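PDB 3F8M: HTH-type transcriptional repressor PhnF from Mycobacterium smegmatis, which represses the phnDCE phosphate-uptake operon when phosphate is available in the cell, acting as a DNA-binding transcriptional regulator of the GntR family. Local coordinates for residues R77-R81 with A92-L98; G97-G101 with L135-G139; A177-D183 with N210-Q216; E194-A200 with R225-R229; P205-L209 with G230-F235. One frame throughout, in Å; residues are numbered along the deposited sequence.

In the fold
The contacts gather round the six-stranded antiparallel sheet of the UTRA fold and the parallel pair 80-83 and 233-240. Contacts 1 and 2 share G97 and L98, their centres 8 Å apart: one sets helix 89-94 against strand 80-83, the other starts strand 100-111, outermost within this chain. Contact 5 joins contact 1 through the parallel pair, with I80 O 2.8 Å from T234 N. Contacts 4 and 5, centres 10 Å apart, meet where strands 206-214 and 220-229 pair. Contact 3, its centre 24 Å from that of contact 1, lies at the far side, where a strand of the second subunit carries the sheet on; its Y214 side chain is about 5 Å from a bound glycerol, probably from the crystallisation liquor.

Contact 1. Residues R77-R81 with A92-L98; sequences RPKIR and AAKAQGL
The amide of Q96 grips the extended backbone of 77-81. With Q96 at chi1 m and chi2 t, Q96 NE2 donates to K79 O (2.9 Å) and Q96 OE1 accepts from R81 N (2.8 Å), satisfying an acceptor and a donor on either side of I80. Water 1 lies 2.8 Å from R81 O and 2.6 Å from A92 O and bridges the two carbonyls. I80 N and O bond R232, just before strand 233-240, and T234 within it, while K79 NZ forms a salt bridge with D186 of the second subunit. Beside the amide bonds, I80 CG1 packs on A93 CB (4.1 Å) and L98 CD1 (4.2 Å), I80 CG2 on A92 CB (4.2 Å), and P78 CG on L98 CD2 (3.8 Å). CA atoms are closest at I80-A93, 5.7 Å. After helix 89-94, G97 leaves helical conformation at phi/psi 71/35; G97 N bonds K94 O (2.7 Å) and L98 N bonds A93 O (2.9 Å), the hallmark of a Schellman motif.

Contact 2. Residues G97-G101 with L135-G139; sequences GLSAG and LTTDG
D138 reaches across to S99, its OD1 taking a very short hydrogen bond from S99 OG (2.5 Å) and a longer one from S99 N (3.3 Å); S99 has chi1 p and D138 chi1 m. In return D138 N donates to S99 O (3.1 Å). D138 has positive phi (53/44), turning the chain out of the strand. On the strand side of D138 the segments pair antiparallel. A100 and T137 form a non-hydrogen-bonded pair with CA atoms 4.2 Å apart; G101 and T136 form the next, hydrogen-bonded pair, G101 N to T136 O and T136 N to G101 O each 2.9 Å. A CA-H...O contact reinforces the ladder, A100 CA to T136 O at 3.2 Å. Water 2 links S99 O (2.8 Å) to T136 OG1 (3.0 Å). The pairing opens the edge of the six-stranded UTRA sheet: A100 and L135 rest against helix 89-94, while strand 127-137 passes on to strand 140-150, where T136 touches R141 and T137 touches V142.

Contact 3. Residues A177-D183 with N210-Q216; sequences AFTRTVD and NRVSYDQ
A classic beta bulge interrupts this antiparallel ladder: T179 N (2.9 Å) and R180 N (3.1 Å) both donate to Y214 O, so two residues face one. The return bond is Y214 N to R180 O, 2.7 Å. Past it the register is regular: T181-S213 and D183-R211 are non-hydrogen-bonded pairs, V182-V212 is hydrogen-bonded (V182 N to V212 O 3.0 Å, V212 N to V182 O 3.1 Å), and the axes of 180-183 and 210-214 approach to 4.7 Å at 169°. On the R180 face, its guanidinium (chi1 t, chi3 p) lies flat on the Y214 ring, a cation-pi stack with CZ 4.0 Å from the centroid, and also salt-bridges D218. On the opposite face R211 (chi1 t) makes a two-pronged salt bridge, NE to D183 OD1 3.1 Å and NH2 to D183 OD2 3.0 Å; R211 NH2 also donates to G85 O. Strand 206-214 continues the sheet to strand 220-229, F178 stacks on Y168 of helix 167-173, and R180-D183 pair antiparallel with a strand of the second subunit.

Contact 4. Residues E194-A200 with R225-R229; sequences EAALLGA and RSLYR
Strand 225-229 is extended and crosses helix 194-198, the axes 10.4 Å apart at their closest and crossing at -60°. R225, with chi1, chi2 and chi3 all t, stretches its guanidinium to the start of the segment opposite: NH1 (2.8 Å) and NH2 (2.9 Å) both donate to E194 OE2, a salt bridge made edge-on with E194 in chi1 m, chi2 t. S226 turns off the helix side. L227 (chi1 t, chi2 p) points toward the helix and fills the middle of the contact, its CD2 3.4 Å from E194 CD and 4.3 Å from L198 CD1. Y228 points away, its ring meeting F235 edge-to-face on the other side of the sheet. R229 (chi1 m, chi3 p) returns to the helix side, and its NH1 donates to L198 O (3.0 Å) and, weakly, to G199 O (3.0 Å); its NH2 forms a salt bridge with D231. Those carbonyls lie at the helix end, where G199 adopts positive phi (64/32) and A200 N bonds A195 O at 3.0 Å. L198 also rests on M206, R141 and V134, so the helix spans several strands. Polar clamps thus flank a leucine pair where a short helix, closed by a Schellman motif, packs across one face of the antiparallel UTRA sheet.

Contact 5. Residues P205-L209 with G230-F235; sequences PMFLL and GDRMTF
This is a buried, largely apolar contact between the start of strand 206-214 and the turn 230-232 with the first residues of strand 233-240, on the side of the six-stranded sheet that faces strand 80-83. The two strands do not pair: the axes of 206-209 and 233-235 come no nearer than 9.1 Å and cross at 47°, and side chains bridge the gap. The backbones come together at one end, where G230 N donates to P205 O (2.8 Å) and the CA atoms of M206 and G230 are 4.8 Å apart. Water 4 also donates to P205 O (2.7 Å) and accepts a weak bond from D231 N (3.0 Å). F207 and F235 form a T-shaped pair, the edge of F235 toward the face of F207, centroids 5.1 Å apart and planes at 82°; both are chi1 m. In this part of the UTRA fold the chain leaves strand 220-229 at G230, turns, and runs out as strand 233-240, whose F235 joins an antiparallel ladder with the second subunit. L209 (chi1 m, chi2 p) adds CD1 at 3.8 Å from F235 CE2. F207 CE2 lies 3.4 Å from M233 O, and F207 CD2 4.4 Å from M233 CG.

Contact 1. Residues R77-R81 with A92-L98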
# COMPACT_ATOMS: atom_id res chain seq x y z
N ARG A 77 -17.82 7.08 6.98
CA ARG A 77 -17.82 5.62 6.77
C ARG A 77 -16.36 5.17 6.89
O ARG A 77 -15.50 5.64 6.14
CB ARG A 77 -18.38 5.23 5.39
CG ARG A 77 -18.58 3.71 5.26
CD ARG A 77 -19.05 3.30 3.87
NE ARG A 77 -20.48 3.49 3.70
CZ ARG A 77 -21.00 4.47 2.99
NH1 ARG A 77 -20.20 5.32 2.38
NH2 ARG A 77 -22.31 4.61 2.87
N PRO A 78 -16.08 4.29 7.85
CA PRO A 78 -14.70 3.95 8.07
C PRO A 78 -14.17 3.07 6.92
O PRO A 78 -14.91 2.23 6.40
CB PRO A 78 -14.73 3.16 9.38
CG PRO A 78 -16.09 3.14 9.85
CD PRO A 78 -17.00 3.60 8.78
N LYS A 79 -12.94 3.33 6.53
CA LYS A 79 -12.21 2.42 5.62
C LYS A 79 -12.00 1.09 6.31
O LYS A 79 -11.70 1.05 7.51
CB LYS A 79 -10.84 3.02 5.29
CG LYS A 79 -10.92 4.32 4.52
CD LYS A 79 -9.53 4.86 4.35
CE LYS A 79 -9.50 6.06 3.44
NZ LYS A 79 -8.08 6.54 3.36
N ILE A 80 -12.16 -0.00 5.55
CA ILE A 80 -11.73 -1.31 6.04
C ILE A 80 -10.23 -1.31 6.17
O ILE A 80 -9.55 -0.87 5.26
CB ILE A 80 -12.17 -2.47 5.11
CG1 ILE A 80 -13.68 -2.63 5.16
CG2 ILE A 80 -11.60 -3.80 5.60
CD1 ILE A 80 -14.27 -3.12 3.86
N ARG A 81 -9.72 -1.75 7.32
CA ARG A 81 -8.28 -1.78 7.59
C ARG A 81 -7.80 -3.23 7.47
O ARG A 81 -7.95 -4.06 8.37
CB ARG A 81 -7.97 -1.20 8.98
CG ARG A 81 -8.26 0.29 9.08
CD ARG A 81 -8.17 0.78 10.54
NE ARG A 81 -6.87 0.46 11.11
CZ ARG A 81 -5.80 1.24 11.03
NH1 ARG A 81 -5.86 2.42 10.42
NH2 ARG A 81 -4.65 0.84 11.57
N ALA A 92 -11.29 -8.94 8.53
CA ALA A 92 -10.74 -7.61 8.83
C ALA A 92 -11.90 -6.68 9.15
O ALA A 92 -11.84 -5.94 10.11
CB ALA A 92 -9.91 -7.06 7.68
N ALA A 93 -12.96 -6.73 8.33
CA ALA A 93 -14.12 -5.85 8.51
C ALA A 93 -14.88 -6.19 9.80
O ALA A 93 -15.27 -5.27 10.52
CB ALA A 93 -15.05 -5.90 7.30
N LYS A 94 -15.08 -7.49 10.06
CA LYS A 94 -15.64 -7.99 11.34
C LYS A 94 -14.96 -7.36 12.55
O LYS A 94 -15.64 -6.80 13.41
CB LYS A 94 -15.53 -9.51 11.44
CG LYS A 94 -16.79 -10.29 11.03
N ALA A 95 -13.63 -7.46 12.60
CA ALA A 95 -12.78 -6.82 13.62
C ALA A 95 -13.08 -5.35 13.92
O ALA A 95 -12.79 -4.86 15.02
CB ALA A 95 -11.31 -7.00 13.28
N GLN A 96 -13.65 -4.64 12.94
CA GLN A 96 -13.98 -3.21 13.08
C GLN A 96 -15.47 -3.01 13.28
O GLN A 96 -15.95 -1.87 13.33
CB GLN A 96 -13.54 -2.40 11.85
CG GLN A 96 -12.05 -2.07 11.73
CD GLN A 96 -11.70 -1.56 10.33
OE1 GLN A 96 -11.45 -2.35 9.41
NE2 GLN A 96 -11.71 -0.23 10.15
N GLY A 97 -16.22 -4.12 13.37
CA GLY A 97 -17.68 -4.04 13.52
C GLY A 97 -18.37 -3.56 12.25
O GLY A 97 -19.38 -2.87 12.32
N LEU A 98 -17.81 -3.95 11.09
CA LEU A 98 -18.27 -3.52 9.77
C LEU A 98 -18.77 -4.73 8.96
O LEU A 98 -18.17 -5.80 9.04
CB LEU A 98 -17.12 -2.85 8.99
CG LEU A 98 -16.49 -1.56 9.54
CD1 LEU A 98 -15.20 -1.18 8.77
CD2 LEU A 98 -17.51 -0.40 9.51
O HOH W 1 -9.63 -4.73 10.54

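Contact 2. Residues G97-G101 with L135-G139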
# COMPACT_ATOMS: atom_id res chain seq x y z
N GLY A 97 -16.22 -4.12 13.37
CA GLY A 97 -17.68 -4.04 13.52
C GLY A 97 -18.37 -3.56 12.25
O GLY A 97 -19.38 -2.87 12.32
N LEU A 98 -17.81 -3.95 11.09
CA LEU A 98 -18.27 -3.52 9.77
C LEU A 98 -18.77 -4.73 8.96
O LEU A 98 -18.17 -5.80 9.04
CB LEU A 98 -17.12 -2.85 8.99
CG LEU A 98 -16.49 -1.56 9.54
CD1 LEU A 98 -15.20 -1.18 8.77
CD2 LEU A 98 -17.51 -0.40 9.51
N SER A 99 -19.81 -4.54 8.14
CA SER A 99 -20.47 -5.64 7.40
C SER A 99 -20.01 -5.85 5.94
O SER A 99 -20.54 -5.23 4.99
CB SER A 99 -21.97 -5.39 7.36
OG SER A 99 -22.20 -4.22 6.59
N ALA A 100 -19.09 -6.78 5.75
CA ALA A 100 -18.48 -6.96 4.44
C ALA A 100 -19.09 -8.13 3.67
O ALA A 100 -19.55 -9.10 4.28
CB ALA A 100 -17.00 -7.16 4.59
N GLY A 101 -19.10 -8.04 2.34
CA GLY A 101 -19.52 -9.19 1.54
C GLY A 101 -18.80 -9.31 0.22
O GLY A 101 -17.95 -8.48 -0.11
N LEU A 135 -16.09 -6.86 -3.93
CA LEU A 135 -16.12 -6.82 -2.48
C LEU A 135 -16.95 -5.60 -2.07
O LEU A 135 -16.87 -4.55 -2.72
CB LEU A 135 -14.68 -6.67 -1.98
CG LEU A 135 -13.66 -7.77 -2.35
CD1 LEU A 135 -12.28 -7.63 -1.67
CD2 LEU A 135 -14.20 -9.21 -2.14
N THR A 136 -17.72 -5.74 -0.99
CA THR A 136 -18.67 -4.68 -0.58
C THR A 136 -18.56 -4.50 0.92
O THR A 136 -18.12 -5.40 1.64
CB THR A 136 -20.13 -5.08 -0.84
OG1 THR A 136 -20.44 -6.27 -0.07
CG2 THR A 136 -20.33 -5.38 -2.29
N THR A 137 -18.91 -3.31 1.38
CA THR A 137 -19.11 -3.09 2.81
C THR A 137 -20.26 -2.11 3.00
O THR A 137 -20.31 -1.09 2.32
CB THR A 137 -17.84 -2.54 3.49
OG1 THR A 137 -18.08 -2.34 4.88
CG2 THR A 137 -17.39 -1.25 2.87
N ASP A 138 -21.19 -2.43 3.89
CA ASP A 138 -22.25 -1.48 4.25
C ASP A 138 -23.01 -0.96 3.04
O ASP A 138 -23.27 0.28 2.92
CB ASP A 138 -21.62 -0.32 5.02
CG ASP A 138 -21.05 -0.77 6.33
OD1 ASP A 138 -21.18 -1.99 6.62
OD2 ASP A 138 -20.49 0.08 7.07
N GLY A 139 -23.34 -1.87 2.12
CA GLY A 139 -24.02 -1.47 0.91
C GLY A 139 -23.23 -0.77 -0.20
O GLY A 139 -23.84 -0.34 -1.21
O HOH W 2 -21.82 -5.76 2.55

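Contact 3. Residues A177-D183 with N210-Q216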
# COMPACT_ATOMS: atom_id res chain seq x y z
N ALA A 177 -1.88 -25.34 1.71
CA ALA A 177 -1.61 -24.34 2.75
C ALA A 177 -0.99 -23.11 2.11
O ALA A 177 -0.15 -23.24 1.21
CB ALA A 177 -0.66 -24.89 3.79
N PHE A 178 -1.39 -21.93 2.59
CA PHE A 178 -0.84 -20.68 2.08
C PHE A 178 0.42 -20.44 2.87
O PHE A 178 0.35 -20.10 4.04
CB PHE A 178 -1.85 -19.52 2.23
CG PHE A 178 -2.96 -19.54 1.20
CD1 PHE A 178 -2.88 -18.75 0.04
CD2 PHE A 178 -4.08 -20.35 1.37
CE1 PHE A 178 -3.90 -18.79 -0.93
CE2 PHE A 178 -5.11 -20.39 0.42
CZ PHE A 178 -5.02 -19.61 -0.74
N THR A 179 1.55 -20.67 2.20
CA THR A 179 2.86 -20.70 2.85
C THR A 179 3.66 -19.43 2.55
O THR A 179 4.28 -18.85 3.44
CB THR A 179 3.61 -21.99 2.45
OG1 THR A 179 2.76 -23.12 2.70
CG2 THR A 179 4.94 -22.15 3.23
N ARG A 180 3.58 -18.94 1.32
CA ARG A 180 4.28 -17.71 0.93
C ARG A 180 3.39 -16.88 -0.02
O ARG A 180 2.83 -17.44 -0.98
CB ARG A 180 5.61 -18.08 0.26
CG ARG A 180 6.51 -16.92 -0.14
CD ARG A 180 7.90 -17.48 -0.47
NE ARG A 180 7.88 -18.36 -1.64
CZ ARG A 180 8.04 -17.92 -2.87
NH1 ARG A 180 8.22 -16.63 -3.05
NH2 ARG A 180 8.03 -18.76 -3.90
N THR A 181 3.25 -15.58 0.28
CA THR A 181 2.68 -14.59 -0.65
C THR A 181 3.71 -13.55 -1.10
O THR A 181 4.67 -13.26 -0.35
CB THR A 181 1.46 -13.85 -0.09
OG1 THR A 181 1.77 -13.26 1.17
CG2 THR A 181 0.26 -14.79 0.05
N VAL A 182 3.52 -13.04 -2.31
CA VAL A 182 4.36 -11.97 -2.90
C VAL A 182 3.42 -10.94 -3.51
O VAL A 182 2.71 -11.23 -4.51
CB VAL A 182 5.34 -12.51 -3.99
CG1 VAL A 182 6.24 -11.42 -4.52
CG2 VAL A 182 6.22 -13.65 -3.46
N ASP A 183 3.38 -9.76 -2.89
CA ASP A 183 2.48 -8.69 -3.29
C ASP A 183 3.26 -7.58 -3.98
O ASP A 183 4.42 -7.31 -3.61
CB ASP A 183 1.81 -8.06 -2.09
CG ASP A 183 0.58 -8.80 -1.60
OD1 ASP A 183 -0.23 -9.28 -2.42
OD2 ASP A 183 0.40 -8.83 -0.36
N ASN A 210 -1.15 -6.88 -6.79
CA ASN A 210 -0.95 -8.12 -7.54
C ASN A 210 -0.28 -9.10 -6.66
O ASN A 210 0.77 -8.79 -6.08
CB ASN A 210 -0.11 -7.85 -8.79
CG ASN A 210 -0.95 -7.31 -9.89
OD1 ASN A 210 -1.84 -8.02 -10.39
ND2 ASN A 210 -0.76 -6.03 -10.22
N ARG A 211 -0.88 -10.29 -6.50
CA ARG A 211 -0.36 -11.31 -5.61
C ARG A 211 -0.14 -12.63 -6.31
O ARG A 211 -0.94 -13.00 -7.15
CB ARG A 211 -1.34 -11.56 -4.48
CG ARG A 211 -1.10 -12.88 -3.74
CD ARG A 211 -1.89 -12.95 -2.45
NE ARG A 211 -1.54 -11.88 -1.51
CZ ARG A 211 -1.98 -11.84 -0.26
NH1 ARG A 211 -2.77 -12.80 0.20
NH2 ARG A 211 -1.62 -10.85 0.54
N VAL A 212 0.94 -13.32 -5.97
CA VAL A 212 1.08 -14.73 -6.29
C VAL A 212 1.23 -15.40 -4.93
O VAL A 212 2.01 -14.93 -4.08
CB VAL A 212 2.30 -15.07 -7.17
CG1 VAL A 212 2.26 -16.54 -7.57
CG2 VAL A 212 2.33 -14.16 -8.43
N SER A 213 0.49 -16.49 -4.74
CA SER A 213 0.56 -17.27 -3.51
C SER A 213 1.13 -18.63 -3.83
O SER A 213 0.89 -19.17 -4.92
CB SER A 213 -0.83 -17.47 -2.88
OG SER A 213 -1.43 -16.25 -2.59
N TYR A 214 1.85 -19.17 -2.85
CA TYR A 214 2.56 -20.41 -2.96
C TYR A 214 2.25 -21.31 -1.75
O TYR A 214 2.10 -20.84 -0.61
CB TYR A 214 4.08 -20.15 -3.01
CG TYR A 214 4.52 -19.28 -4.18
CD1 TYR A 214 4.82 -19.85 -5.40
CD2 TYR A 214 4.60 -17.90 -4.03
CE1 TYR A 214 5.21 -19.06 -6.48
CE2 TYR A 214 4.98 -17.10 -5.09
CZ TYR A 214 5.29 -17.68 -6.29
OH TYR A 214 5.67 -16.88 -7.31
N ASP A 215 2.17 -22.60 -2.03
CA ASP A 215 1.75 -23.60 -1.05
C ASP A 215 2.95 -24.21 -0.33
O ASP A 215 4.09 -23.75 -0.49
CB ASP A 215 0.84 -24.68 -1.68
CG ASP A 215 1.58 -25.61 -2.64
OD1 ASP A 215 2.82 -25.68 -2.58
OD2 ASP A 215 0.91 -26.29 -3.44
N GLN A 216 2.69 -25.27 0.43
CA GLN A 216 3.71 -25.93 1.26
C GLN A 216 4.85 -26.57 0.44
O GLN A 216 5.95 -26.79 0.96
CB GLN A 216 3.06 -26.94 2.22
CG GLN A 216 2.34 -28.11 1.54
CD GLN A 216 0.83 -27.86 1.38
OE1 GLN A 216 0.41 -26.79 0.95
NE2 GLN A 216 0.02 -28.87 1.70
O HOH W 3 3.01 -10.25 -7.03

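Contact 4. Residues E194-A200 with R225-R229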
# COMPACT_ATOMS: atom_id res chain seq x y z
N GLU A 194 -14.30 -0.91 -14.78
CA GLU A 194 -13.99 -0.95 -13.34
C GLU A 194 -14.76 0.15 -12.59
O GLU A 194 -15.23 -0.03 -11.44
CB GLU A 194 -12.49 -0.83 -13.12
CG GLU A 194 -11.66 -2.10 -13.60
CD GLU A 194 -10.17 -1.82 -13.75
OE1 GLU A 194 -9.77 -0.65 -13.92
OE2 GLU A 194 -9.37 -2.79 -13.67
N ALA A 195 -14.86 1.30 -13.25
CA ALA A 195 -15.56 2.43 -12.69
C ALA A 195 -17.02 2.10 -12.53
O ALA A 195 -17.58 2.31 -11.44
CB ALA A 195 -15.36 3.66 -13.55
N ALA A 196 -17.64 1.50 -13.56
CA ALA A 196 -19.04 1.11 -13.48
C ALA A 196 -19.32 0.05 -12.40
O ALA A 196 -20.37 0.15 -11.69
CB ALA A 196 -19.55 0.64 -14.85
N LEU A 197 -18.39 -0.90 -12.24
CA LEU A 197 -18.54 -1.97 -11.22
C LEU A 197 -18.40 -1.42 -9.81
O LEU A 197 -19.00 -1.93 -8.87
CB LEU A 197 -17.46 -3.05 -11.41
CG LEU A 197 -17.74 -3.91 -12.65
CD1 LEU A 197 -16.46 -4.74 -13.00
CD2 LEU A 197 -18.95 -4.78 -12.40
N LEU A 198 -17.66 -0.32 -9.68
CA LEU A 198 -17.26 0.09 -8.34
C LEU A 198 -17.81 1.46 -7.91
O LEU A 198 -17.35 2.01 -6.92
CB LEU A 198 -15.74 0.07 -8.21
CG LEU A 198 -15.02 -1.27 -8.38
CD1 LEU A 198 -13.58 -1.01 -8.15
CD2 LEU A 198 -15.56 -2.33 -7.35
N GLY A 199 -18.76 1.98 -8.68
CA GLY A 199 -19.44 3.28 -8.39
C GLY A 199 -18.52 4.46 -8.44
O GLY A 199 -18.71 5.46 -7.72
N ALA A 200 -17.51 4.38 -9.31
CA ALA A 200 -16.40 5.31 -9.31
C ALA A 200 -16.37 6.10 -10.62
O ALA A 200 -17.23 5.93 -11.47
CB ALA A 200 -15.04 4.55 -9.06
N ARG A 225 -5.31 -10.29 -8.79
CA ARG A 225 -5.30 -8.84 -8.96
C ARG A 225 -6.48 -8.27 -8.16
O ARG A 225 -7.63 -8.71 -8.34
CB ARG A 225 -5.47 -8.53 -10.44
CG ARG A 225 -5.45 -7.02 -10.80
CD ARG A 225 -5.94 -6.87 -12.23
NE ARG A 225 -5.84 -5.51 -12.74
CZ ARG A 225 -6.80 -4.59 -12.76
NH1 ARG A 225 -8.00 -4.81 -12.23
NH2 ARG A 225 -6.53 -3.39 -13.29
N SER A 226 -6.23 -7.27 -7.30
CA SER A 226 -7.32 -6.67 -6.54
C SER A 226 -7.25 -5.16 -6.78
O SER A 226 -6.19 -4.57 -6.59
CB SER A 226 -7.15 -7.00 -5.08
OG SER A 226 -6.90 -8.39 -4.88
N LEU A 227 -8.34 -4.55 -7.25
CA LEU A 227 -8.39 -3.12 -7.48
C LEU A 227 -9.37 -2.57 -6.44
O LEU A 227 -10.56 -2.89 -6.49
CB LEU A 227 -8.84 -2.82 -8.90
CG LEU A 227 -8.89 -1.34 -9.31
CD1 LEU A 227 -7.49 -0.87 -9.75
CD2 LEU A 227 -9.95 -1.05 -10.40
N TYR A 228 -8.85 -1.78 -5.48
CA TYR A 228 -9.67 -1.28 -4.36
C TYR A 228 -9.80 0.24 -4.44
O TYR A 228 -8.83 0.90 -4.80
CB TYR A 228 -8.96 -1.60 -3.05
CG TYR A 228 -8.93 -3.05 -2.58
CD1 TYR A 228 -10.05 -3.61 -1.97
CD2 TYR A 228 -7.78 -3.83 -2.70
CE1 TYR A 228 -10.03 -4.92 -1.50
CE2 TYR A 228 -7.74 -5.17 -2.23
CZ TYR A 228 -8.88 -5.69 -1.64
OH TYR A 228 -8.93 -6.98 -1.16
N ARG A 229 -10.97 0.77 -4.10
CA ARG A 229 -11.14 2.24 -4.02
C ARG A 229 -10.33 2.73 -2.84
O ARG A 229 -10.48 2.23 -1.73
CB ARG A 229 -12.62 2.60 -3.79
CG ARG A 229 -13.51 2.40 -5.01
CD ARG A 229 -14.97 2.69 -4.63
NE ARG A 229 -15.09 4.08 -4.15
CZ ARG A 229 -15.96 4.96 -4.65
NH1 ARG A 229 -16.78 4.61 -5.63
NH2 ARG A 229 -16.02 6.20 -4.16

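Contact 5. Residues P205-L209 with G230-F235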
# COMPACT_ATOMS: atom_id res chain seq x y z
N PRO A 205 -9.12 7.60 -7.09
CA PRO A 205 -7.87 6.92 -6.75
C PRO A 205 -8.11 5.48 -6.25
O PRO A 205 -8.99 5.26 -5.39
CB PRO A 205 -7.27 7.80 -5.65
CG PRO A 205 -7.92 9.13 -5.88
CD PRO A 205 -9.29 8.85 -6.33
N MET A 206 -7.35 4.54 -6.83
CA MET A 206 -7.40 3.09 -6.49
C MET A 206 -6.06 2.55 -6.01
O MET A 206 -5.00 3.06 -6.38
CB MET A 206 -7.79 2.24 -7.72
CG MET A 206 -8.81 2.83 -8.68
SD MET A 206 -10.43 2.99 -7.93
CE MET A 206 -10.82 1.39 -7.46
N PHE A 207 -6.10 1.50 -5.19
CA PHE A 207 -4.98 0.65 -4.90
C PHE A 207 -5.08 -0.50 -5.94
O PHE A 207 -6.18 -0.96 -6.23
CB PHE A 207 -5.16 -0.04 -3.58
CG PHE A 207 -4.70 0.75 -2.37
CD1 PHE A 207 -3.34 0.94 -2.12
CD2 PHE A 207 -5.64 1.18 -1.44
CE1 PHE A 207 -2.91 1.63 -0.97
CE2 PHE A 207 -5.22 1.88 -0.28
CZ PHE A 207 -3.87 2.08 -0.06
N LEU A 208 -3.93 -0.93 -6.46
CA LEU A 208 -3.85 -2.09 -7.37
C LEU A 208 -2.81 -3.03 -6.80
O LEU A 208 -1.61 -2.72 -6.76
CB LEU A 208 -3.50 -1.61 -8.81
CG LEU A 208 -3.22 -2.82 -9.73
CD1 LEU A 208 -4.48 -3.65 -9.86
CD2 LEU A 208 -2.63 -2.45 -11.10
N LEU A 209 -3.28 -4.14 -6.24
CA LEU A 209 -2.41 -5.16 -5.70
C LEU A 209 -2.34 -6.34 -6.63
O LEU A 209 -3.36 -6.75 -7.15
CB LEU A 209 -2.91 -5.68 -4.35
CG LEU A 209 -2.45 -4.77 -3.24
CD1 LEU A 209 -3.33 -3.56 -3.27
CD2 LEU A 209 -2.51 -5.47 -1.92
N GLY A 230 -9.47 3.71 -3.09
CA GLY A 230 -8.59 4.25 -2.02
C GLY A 230 -9.41 4.80 -0.85
O GLY A 230 -8.99 4.68 0.30
N ASP A 231 -10.59 5.33 -1.15
CA ASP A 231 -11.48 5.93 -0.12
C ASP A 231 -12.22 4.89 0.75
O ASP A 231 -12.88 5.25 1.74
CB ASP A 231 -12.44 6.98 -0.72
CG ASP A 231 -13.39 6.43 -1.78
OD1 ASP A 231 -13.45 5.18 -2.02
OD2 ASP A 231 -14.06 7.26 -2.42
N ARG A 232 -12.04 3.60 0.45
CA ARG A 232 -12.72 2.58 1.24
C ARG A 232 -11.76 1.56 1.84
O ARG A 232 -12.18 0.61 2.53
CB ARG A 232 -13.86 1.92 0.41
CG ARG A 232 -15.15 2.79 0.39
CD ARG A 232 -16.00 2.67 -0.88
NE ARG A 232 -16.97 3.77 -1.01
CZ ARG A 232 -17.92 3.86 -1.95
NH1 ARG A 232 -18.09 2.89 -2.88
NH2 ARG A 232 -18.74 4.92 -1.95
N MET A 233 -10.47 1.75 1.62
CA MET A 233 -9.56 0.73 2.06
C MET A 233 -8.26 1.29 2.59
O MET A 233 -7.71 2.23 2.00
CB MET A 233 -9.31 -0.23 0.88
CG MET A 233 -8.22 -1.27 1.11
SD MET A 233 -8.73 -2.53 2.32
CE MET A 233 -10.45 -2.78 1.81
N THR A 234 -7.79 0.72 3.69
CA THR A 234 -6.45 0.97 4.22
C THR A 234 -5.75 -0.35 4.38
O THR A 234 -6.36 -1.29 4.87
CB THR A 234 -6.51 1.65 5.60
OG1 THR A 234 -7.16 2.90 5.46
CG2 THR A 234 -5.15 1.86 6.15
N PHE A 235 -4.48 -0.43 3.99
CA PHE A 235 -3.68 -1.60 4.30
C PHE A 235 -2.73 -1.35 5.44
O PHE A 235 -2.18 -0.27 5.55
CB PHE A 235 -2.92 -2.06 3.07
CG PHE A 235 -3.80 -2.63 2.02
CD1 PHE A 235 -4.35 -3.91 2.17
CD2 PHE A 235 -4.13 -1.90 0.91
CE1 PHE A 235 -5.18 -4.43 1.22
CE2 PHE A 235 -4.98 -2.41 -0.04
CZ PHE A 235 -5.50 -3.68 0.11
O HOH W 4 -10.47 6.80 -3.75